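PDB 6DTU: maltose-binding protein MalE1 from Thermotoga maritima, which binds maltotetraose and probably serves as the periplasmic-type solute-binding protein of a maltodextrin uptake system. Local coordinates for residues A70-S82 and F266-I279. Residues are numbered along the deposited sequence; the frame is centred on the assembly and turned at random. Where two conformers were deposited one is given.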
loop_
_atom_site.group_PDB
_atom_site.type_symbol
_atom_site.label_atom_id
_atom_site.label_comp_id
_atom_site.label_asym_id
_atom_site.label_seq_id
_atom_site.Cartn_x
_atom_site.Cartn_y
_atom_site.Cartn_z
ATOM N N ALA A 70 -3.780 -1.808 18.011
ATOM C CA ALA A 70 -4.742 -1.340 19.007
ATOM C C ALA A 70 -5.003 -2.399 20.067
ATOM O O ALA A 70 -5.053 -2.087 21.263
ATOM C CB ALA A 70 -6.042 -0.922 18.321
ATOM N N VAL A 71 -5.192 -3.655 19.652
ATOM C CA VAL A 71 -5.499 -4.703 20.625
ATOM C C VAL A 71 -4.290 -5.010 21.495
ATOM O O VAL A 71 -4.444 -5.475 22.632
ATOM C CB VAL A 71 -6.042 -5.979 19.958
ATOM C CG1 VAL A 71 -7.249 -5.662 19.103
ATOM C CG2 VAL A 71 -4.967 -6.673 19.174
ATOM N N ASN A 72 -3.080 -4.787 20.982
ATOM C CA ASN A 72 -1.866 -4.937 21.776
ATOM C C ASN A 72 -1.603 -3.722 22.659
ATOM O O ASN A 72 -0.604 -3.713 23.389
ATOM C CB ASN A 72 -0.639 -5.153 20.876
ATOM C CG ASN A 72 -0.708 -6.434 20.040
ATOM O OD1 ASN A 72 -1.505 -7.333 20.299
ATOM N ND2 ASN A 72 0.147 -6.508 19.020
ATOM N N GLY A 73 -2.453 -2.702 22.591
ATOM C CA GLY A 73 -2.296 -1.519 23.416
ATOM C C GLY A 73 -1.119 -0.634 23.046
ATOM O O GLY A 73 -0.613 0.101 23.902
ATOM N N LEU A 74 -0.696 -0.645 21.780
ATOM C CA LEU A 74 0.513 0.067 21.392
ATOM C C LEU A 74 0.279 1.404 20.697
ATOM O O LEU A 74 1.209 2.204 20.645
ATOM C CB LEU A 74 1.385 -0.799 20.482
ATOM C CG LEU A 74 1.963 -2.056 21.121
ATOM C CD1 LEU A 74 2.841 -2.727 20.109
ATOM C CD2 LEU A 74 2.773 -1.697 22.360
ATOM N N ILE A 75 -0.901 1.660 20.144
ATOM C CA ILE A 75 -1.214 2.953 19.536
ATOM C C ILE A 75 -2.375 3.558 20.305
ATOM O O ILE A 75 -3.234 2.846 20.832
ATOM C CB ILE A 75 -1.470 2.917 18.003
ATOM C CG1 ILE A 75 -2.512 1.847 17.652
ATOM C CG2 ILE A 75 -0.158 2.741 17.241
ATOM C CD1 ILE A 75 -2.939 1.860 16.200
ATOM N N GLU A 76 -2.365 4.897 20.402
ATOM C CA GLU A 76 -3.217 5.663 21.296
ATOM C C GLU A 76 -4.496 6.101 20.591
ATOM O O GLU A 76 -4.448 6.583 19.455
ATOM C CB GLU A 76 -2.454 6.896 21.759
ATOM C CG GLU A 76 -3.171 7.788 22.741
ATOM C CD GLU A 76 -3.311 7.179 24.137
ATOM O OE1 GLU A 76 -2.694 6.129 24.401
ATOM O OE2 GLU A 76 -4.016 7.788 24.986
ATOM N N PRO A 77 -5.668 5.983 21.224
ATOM C CA PRO A 77 -6.876 6.533 20.603
ATOM C C PRO A 77 -6.746 8.041 20.424
ATOM O O PRO A 77 -6.143 8.737 21.253
ATOM C CB PRO A 77 -7.979 6.197 21.612
ATOM C CG PRO A 77 -7.421 5.071 22.436
ATOM C CD PRO A 77 -5.945 5.359 22.526
ATOM N N ILE A 78 -7.315 8.545 19.337
ATOM C CA ILE A 78 -7.272 9.971 19.019
ATOM C C ILE A 78 -8.624 10.572 19.369
ATOM O O ILE A 78 -9.634 10.224 18.731
ATOM C CB ILE A 78 -6.907 10.213 17.550
ATOM C CG1 ILE A 78 -5.480 9.734 17.301
ATOM C CG2 ILE A 78 -7.040 11.698 17.213
ATOM C CD1 ILE A 78 -5.002 10.000 15.903
ATOM N N PRO A 79 -8.708 11.452 20.358
ATOM C CA PRO A 79 -9.991 12.053 20.709
ATOM C C PRO A 79 -10.444 12.993 19.610
ATOM O O PRO A 79 -9.666 13.424 18.754
ATOM C CB PRO A 79 -9.696 12.812 22.005
ATOM C CG PRO A 79 -8.457 12.139 22.550
ATOM C CD PRO A 79 -7.661 11.756 21.351
ATOM N N ASN A 80 -11.733 13.302 19.643
ATOM C CA ASN A 80 -12.300 14.165 18.628
ATOM C C ASN A 80 -11.531 15.488 18.588
ATOM O O ASN A 80 -11.033 15.983 19.601
ATOM C CB ASN A 80 -13.780 14.387 18.952
ATOM C CG ASN A 80 -14.621 13.122 18.779
ATOM O OD1 ASN A 80 -14.135 12.054 18.358
ATOM N ND2 ASN A 80 -15.892 13.230 19.142
ATOM N N PHE A 81 -11.443 16.062 17.397
ATOM C CA PHE A 81 -10.744 17.322 17.208
ATOM C C PHE A 81 -11.494 18.095 16.141
ATOM O O PHE A 81 -12.283 17.528 15.389
ATOM C CB PHE A 81 -9.270 17.106 16.814
ATOM C CG PHE A 81 -9.080 16.209 15.616
ATOM C CD1 PHE A 81 -8.779 16.755 14.382
ATOM C CD2 PHE A 81 -9.203 14.825 15.724
ATOM C CE1 PHE A 81 -8.609 15.938 13.264
ATOM C CE2 PHE A 81 -9.037 14.003 14.616
ATOM C CZ PHE A 81 -8.742 14.570 13.379
ATOM N N SER A 82 -11.264 19.403 16.111
ATOM C CA SER A 82 -12.085 20.285 15.281
ATOM C C SER A 82 -12.000 19.940 13.796
ATOM O O SER A 82 -12.978 20.111 13.064
ATOM C CB SER A 82 -11.680 21.734 15.509
ATOM O OG SER A 82 -10.344 21.933 15.087
ATOM N N PHE A 266 -1.171 8.703 10.194
ATOM C CA PHE A 266 -0.282 8.963 11.315
ATOM C C PHE A 266 -0.881 8.338 12.568
ATOM O O PHE A 266 -2.025 8.639 12.929
ATOM C CB PHE A 266 -0.158 10.476 11.528
ATOM C CG PHE A 266 0.463 11.227 10.367
ATOM C CD1 PHE A 266 1.821 11.559 10.391
ATOM C CD2 PHE A 266 -0.298 11.618 9.262
ATOM C CE1 PHE A 266 2.426 12.260 9.317
ATOM C CE2 PHE A 266 0.304 12.311 8.179
ATOM C CZ PHE A 266 1.664 12.630 8.214
ATOM N N MET A 267 -0.091 7.513 13.254
ATOM C CA MET A 267 -0.510 6.839 14.476
ATOM C C MET A 267 0.403 7.257 15.618
ATOM O O MET A 267 1.577 7.529 15.401
ATOM C CB MET A 267 -0.447 5.344 14.300
ATOM C CG MET A 267 -1.517 4.855 13.357
ATOM S SD MET A 267 -1.131 3.278 12.599
ATOM C CE MET A 267 -0.001 3.759 11.285
ATOM N N VAL A 268 -0.137 7.304 16.838
ATOM C CA VAL A 268 0.575 7.787 18.020
ATOM C C VAL A 268 0.915 6.603 18.923
ATOM O O VAL A 268 0.071 5.737 19.168
ATOM C CB VAL A 268 -0.251 8.843 18.779
ATOM C CG1 VAL A 268 0.457 9.245 20.086
ATOM C CG2 VAL A 268 -0.475 10.057 17.896
ATOM N N ASN A 269 2.157 6.570 19.407
ATOM C CA ASN A 269 2.624 5.513 20.303
ATOM C C ASN A 269 1.965 5.675 21.672
ATOM O O ASN A 269 2.226 6.656 22.378
ATOM C CB ASN A 269 4.130 5.678 20.444
ATOM C CG ASN A 269 4.796 4.609 21.306
ATOM O OD1 ASN A 269 4.155 3.759 21.917
ATOM N ND2 ASN A 269 6.116 4.662 21.351
ATOM N N ALA A 270 1.153 4.684 22.076
ATOM C CA ALA A 270 0.484 4.743 23.371
ATOM C C ALA A 270 1.454 4.621 24.538
ATOM O O ALA A 270 1.081 4.958 25.675
ATOM C CB ALA A 270 -0.593 3.665 23.484
ATOM N N LYS A 271 2.675 4.162 24.290
ATOM C CA LYS A 271 3.654 4.050 25.356
ATOM C C LYS A 271 4.516 5.292 25.473
ATOM O O LYS A 271 5.338 5.369 26.383
ATOM C CB LYS A 271 4.538 2.817 25.172
ATOM C CG LYS A 271 3.767 1.503 24.948
ATOM C CD LYS A 271 2.786 1.210 26.059
ATOM C CE LYS A 271 2.077 -0.117 25.812
ATOM N NZ LYS A 271 0.987 -0.337 26.811
ATOM N N SER A 272 4.341 6.257 24.584
ATOM C CA SER A 272 5.228 7.410 24.568
ATOM C C SER A 272 4.802 8.406 25.635
ATOM O O SER A 272 3.617 8.711 25.745
ATOM C CB SER A 272 5.155 8.100 23.228
ATOM O OG SER A 272 5.703 9.403 23.369
ATOM N N PRO A 273 5.725 8.907 26.453
ATOM C CA PRO A 273 5.359 9.975 27.399
ATOM C C PRO A 273 5.028 11.284 26.716
ATOM O O PRO A 273 4.534 12.207 27.387
ATOM C CB PRO A 273 6.615 10.117 28.268
ATOM C CG PRO A 273 7.715 9.762 27.351
ATOM C CD PRO A 273 7.173 8.644 26.462
ATOM N N ASN A 274 5.269 11.391 25.407
ATOM C CA ASN A 274 4.961 12.591 24.642
ATOM C C ASN A 274 3.659 12.459 23.872
ATOM O O ASN A 274 3.418 13.250 22.956
ATOM C CB ASN A 274 6.096 12.941 23.669
ATOM C CG ASN A 274 7.435 13.099 24.366
ATOM O OD1 ASN A 274 7.598 14.008 25.162
ATOM N ND2 ASN A 274 8.374 12.182 24.095
ATOM N N LYS A 275 2.807 11.486 24.228
ATOM C CA LYS A 275 1.672 11.191 23.365
ATOM C C LYS A 275 0.672 12.334 23.280
ATOM O O LYS A 275 0.049 12.528 22.226
ATOM C CB LYS A 275 1.023 9.863 23.734
ATOM C CG LYS A 275 0.406 9.769 25.121
ATOM C CD LYS A 275 0.044 8.317 25.372
ATOM C CE LYS A 275 -0.683 8.088 26.677
ATOM N NZ LYS A 275 -0.992 6.606 26.764
ATOM N N LEU A 276 0.493 13.096 24.355
ATOM C CA LEU A 276 -0.410 14.237 24.286
ATOM C C LEU A 276 0.115 15.281 23.309
ATOM O O LEU A 276 -0.649 15.846 22.520
ATOM C CB LEU A 276 -0.595 14.850 25.674
ATOM C CG LEU A 276 -1.330 13.996 26.691
ATOM C CD1 LEU A 276 -1.323 14.683 28.039
ATOM C CD2 LEU A 276 -2.743 13.735 26.242
ATOM N N LEU A 277 1.420 15.544 23.341
ATOM C CA LEU A 277 1.996 16.506 22.406
ATOM C C LEU A 277 1.962 15.980 20.974
ATOM O O LEU A 277 1.739 16.763 20.033
ATOM C CB LEU A 277 3.420 16.864 22.837
ATOM C CG LEU A 277 4.172 17.883 21.984
ATOM C CD1 LEU A 277 3.452 19.232 21.903
ATOM C CD2 LEU A 277 5.598 18.046 22.521
ATOM N N ALA A 278 2.156 14.663 20.793
ATOM C CA ALA A 278 2.081 14.051 19.468
ATOM C C ALA A 278 0.690 14.211 18.877
ATOM O O ALA A 278 0.545 14.573 17.703
ATOM C CB ALA A 278 2.459 12.565 19.541
ATOM N N ILE A 279 -0.343 13.960 19.684
ATOM C CA ILE A 279 -1.705 14.168 19.211
ATOM C C ILE A 279 -1.917 15.629 18.815
ATOM O O ILE A 279 -2.510 15.921 17.766
ATOM C CB ILE A 279 -2.724 13.682 20.267
ATOM C CG1 ILE A 279 -2.667 12.162 20.376
ATOM C CG2 ILE A 279 -4.134 14.091 19.852
ATOM C CD1 ILE A 279 -3.470 11.623 21.602
HETATM O O HOH W 1 0.868 -3.092 25.610
HETATM O O HOH W 2 -2.791 6.364 17.311
#
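Lys275 NZ is held by two oxygens, one from each segment. It makes a salt bridge to Glu76 OE1 at 3.0 Å and donates to Ala270 O at 2.9 Å. The carboxylate is met from above its plane, whereas the carbonyl is met in its plane, on a lone pair. Glu76 reaches the ammonium because its CG is anti to the backbone N (chi1 -178°) and its chain then bends at chi2. With an alanine in place of Lys275, Glu76 would probably lose its charged mate and its carboxylate would be freer to turn. The backbones meet in a single beta bridge between Ile75 and Asn269. Its bonds run from Ala270 N to Leu74 O and from Glu76 N to Val268 O, both 2.9 Å. This bridge joins the loop after helix 66-71 to the chain running on from strand 260-268, a strand of the mixed sheet in this periplasmic-binding-protein fold. A water bridges Val268 N and Glu76 O. Ile279 CD1 lies 4.0 Å from Glu76 CG and also touches Pro79 CD. Ile75 CG2 packs on Met267 CB at 3.9 Å. Lys271 NZ makes a weak 3.3 Å bond to the carbonyl O of Gly73, the residue of positive phi in the Schellman motif that closes helix 66-71.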